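Local coordinates for putative cell filamentation protein (Bartonella quintana, PDB 4N67) that is probably a Fic-domain AMP-transferring effector translocated into host cells, and binds ADP, at residues A[64-67]-A[68-72]. The protein carries 2 engineered substitutions. Sequence-based numbering, arbitrary orientation.
Sequences TIHW and CLFHK. Engineered in segment 68-72: K72 (natural residue Asn).
W67 of helix 59-70 and H71, four residues on, stack face to face. The imidazole of H71 lies almost parallel to the six-membered ring of W67, centroids 3.9 Å apart, planes at 6°. CB of H71 makes a CH-pi contact over the face of the five-membered ring of W67, 3.6 Å from its centroid. CG of H71 lies between its backbone N and carbonyl carbon (chi1 80°), bringing the imidazole onto W67. H71 ND1 donates to W67 O, close to the imidazole plane, at 3.0 Å. H71 N donates to W67 O from the opposite carbonyl face, at 2.8 Å. The ND1 bond and the stack together hold the H71 ring's rotation. C68 N donates fairly straight to T64 O at 2.8 Å. C68 SG, in one of two conformers, lies at the indole edge, 3.9 Å from W67 CE3, so this contact is doubtful. In this Fic/DOC fold the F70 side chain is about 5 Å from the bound magnesium ion and about 6 Å from ADP. F70 CD2 lies over one face of H66 in an offset stack, planes at 25°. F155 also stacks on H66, whose ND1 and NE2 bind G78 N and K157 O.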
loop_
_atom_site.group_PDB
_atom_site.type_symbol
_atom_site.label_atom_id
_atom_site.label_comp_id
_atom_site.label_asym_id
_atom_site.label_seq_id
_atom_site.Cartn_x
_atom_site.Cartn_y
_atom_site.Cartn_z
ATOM N N THR A 64 -7.872 -2.227 6.561
ATOM C CA THR A 64 -8.621 -1.059 7.028
ATOM C C THR A 64 -8.207 0.216 6.299
ATOM O O THR A 64 -9.060 0.999 5.881
ATOM C CB THR A 64 -8.481 -0.884 8.531
ATOM O OG1 THR A 64 -9.240 -1.918 9.174
ATOM C CG2 THR A 64 -8.992 0.439 8.987
ATOM N N ILE A 65 -6.907 0.443 6.130
ATOM C CA ILE A 65 -6.467 1.581 5.365
ATOM C C ILE A 65 -7.022 1.568 3.956
ATOM O O ILE A 65 -7.573 2.569 3.476
ATOM C CB ILE A 65 -4.925 1.675 5.310
ATOM C CG1 ILE A 65 -4.351 1.897 6.718
ATOM C CG2 ILE A 65 -4.476 2.771 4.370
ATOM C CD1 ILE A 65 -2.857 1.714 6.770
ATOM N N HIS A 66 -6.908 0.426 3.277
ATOM C CA HIS A 66 -7.398 0.335 1.904
ATOM C C HIS A 66 -8.900 0.620 1.890
ATOM O O HIS A 66 -9.412 1.317 1.025
ATOM C CB HIS A 66 -7.129 -1.031 1.312
ATOM C CG HIS A 66 -7.377 -1.105 -0.148
ATOM N ND1 HIS A 66 -8.593 -1.481 -0.690
ATOM C CD2 HIS A 66 -6.558 -0.861 -1.192
ATOM C CE1 HIS A 66 -8.498 -1.465 -2.008
ATOM N NE2 HIS A 66 -7.282 -1.081 -2.335
ATOM N N TRP A 67 -9.621 0.075 2.861
ATOM C CA TRP A 67 -11.070 0.299 2.938
ATOM C C TRP A 67 -11.349 1.813 3.116
ATOM O O TRP A 67 -12.187 2.390 2.433
ATOM C CB TRP A 67 -11.703 -0.491 4.074
ATOM C CG TRP A 67 -13.184 -0.314 4.092
ATOM C CD1 TRP A 67 -14.083 -1.027 3.349
ATOM C CD2 TRP A 67 -13.919 0.642 4.838
ATOM N NE1 TRP A 67 -15.373 -0.548 3.619
ATOM C CE2 TRP A 67 -15.284 0.468 4.519
ATOM C CE3 TRP A 67 -13.556 1.647 5.738
ATOM C CZ2 TRP A 67 -16.302 1.260 5.075
ATOM C CZ3 TRP A 67 -14.615 2.473 6.298
ATOM C CH2 TRP A 67 -15.939 2.247 5.954
ATOM N N CYS A 68 -10.652 2.470 4.035
ATOM C CA CYS A 68 -10.908 3.894 4.276
ATOM C C CYS A 68 -10.627 4.694 3.011
ATOM O O CYS A 68 -11.421 5.554 2.612
ATOM C CB CYS A 68 -10.077 4.393 5.451
ATOM S SG CYS A 68 -10.590 3.734 7.055
ATOM N N LEU A 69 -9.511 4.402 2.364
ATOM C CA LEU A 69 -9.139 5.179 1.174
ATOM C C LEU A 69 -10.055 4.913 -0.015
ATOM O O LEU A 69 -10.314 5.836 -0.792
ATOM C CB LEU A 69 -7.665 4.926 0.754
ATOM C CG LEU A 69 -6.609 5.306 1.785
ATOM C CD1 LEU A 69 -5.217 4.983 1.263
ATOM C CD2 LEU A 69 -6.687 6.760 2.233
ATOM N N PHE A 70 -10.565 3.692 -0.160
ATOM C CA PHE A 70 -11.207 3.283 -1.387
ATOM C C PHE A 70 -12.671 2.899 -1.304
ATOM O O PHE A 70 -13.281 2.649 -2.350
ATOM C CB PHE A 70 -10.433 2.149 -2.066
ATOM C CG PHE A 70 -9.121 2.576 -2.622
ATOM C CD1 PHE A 70 -9.070 3.142 -3.871
ATOM C CD2 PHE A 70 -7.944 2.449 -1.890
ATOM C CE1 PHE A 70 -7.862 3.572 -4.406
ATOM C CE2 PHE A 70 -6.744 2.896 -2.421
ATOM C CZ PHE A 70 -6.714 3.478 -3.664
ATOM N N HIS A 71 -13.270 2.847 -0.129
ATOM C CA HIS A 71 -14.632 2.325 -0.058
ATOM C C HIS A 71 -15.680 3.140 -0.793
ATOM O O HIS A 71 -16.689 2.585 -1.191
ATOM C CB HIS A 71 -15.099 2.013 1.351
ATOM C CG HIS A 71 -15.540 3.189 2.110
ATOM N ND1 HIS A 71 -14.687 4.052 2.766
ATOM C CD2 HIS A 71 -16.797 3.627 2.374
ATOM C CE1 HIS A 71 -15.397 4.985 3.376
ATOM N NE2 HIS A 71 -16.673 4.740 3.159
ATOM N N LYS A 72 -15.455 4.437 -0.982
ATOM C CA LYS A 72 -16.419 5.218 -1.764
ATOM C C LYS A 72 -16.225 5.018 -3.266
ATOM O O LYS A 72 -17.089 5.398 -4.050
ATOM C CB LYS A 72 -16.359 6.701 -1.398
ATOM C CG LYS A 72 -16.754 6.884 0.058
ATOM C CD LYS A 72 -16.695 8.303 0.550
ATOM C CE LYS A 72 -16.612 8.333 2.080
ATOM N NZ LYS A 72 -15.948 9.540 2.655
#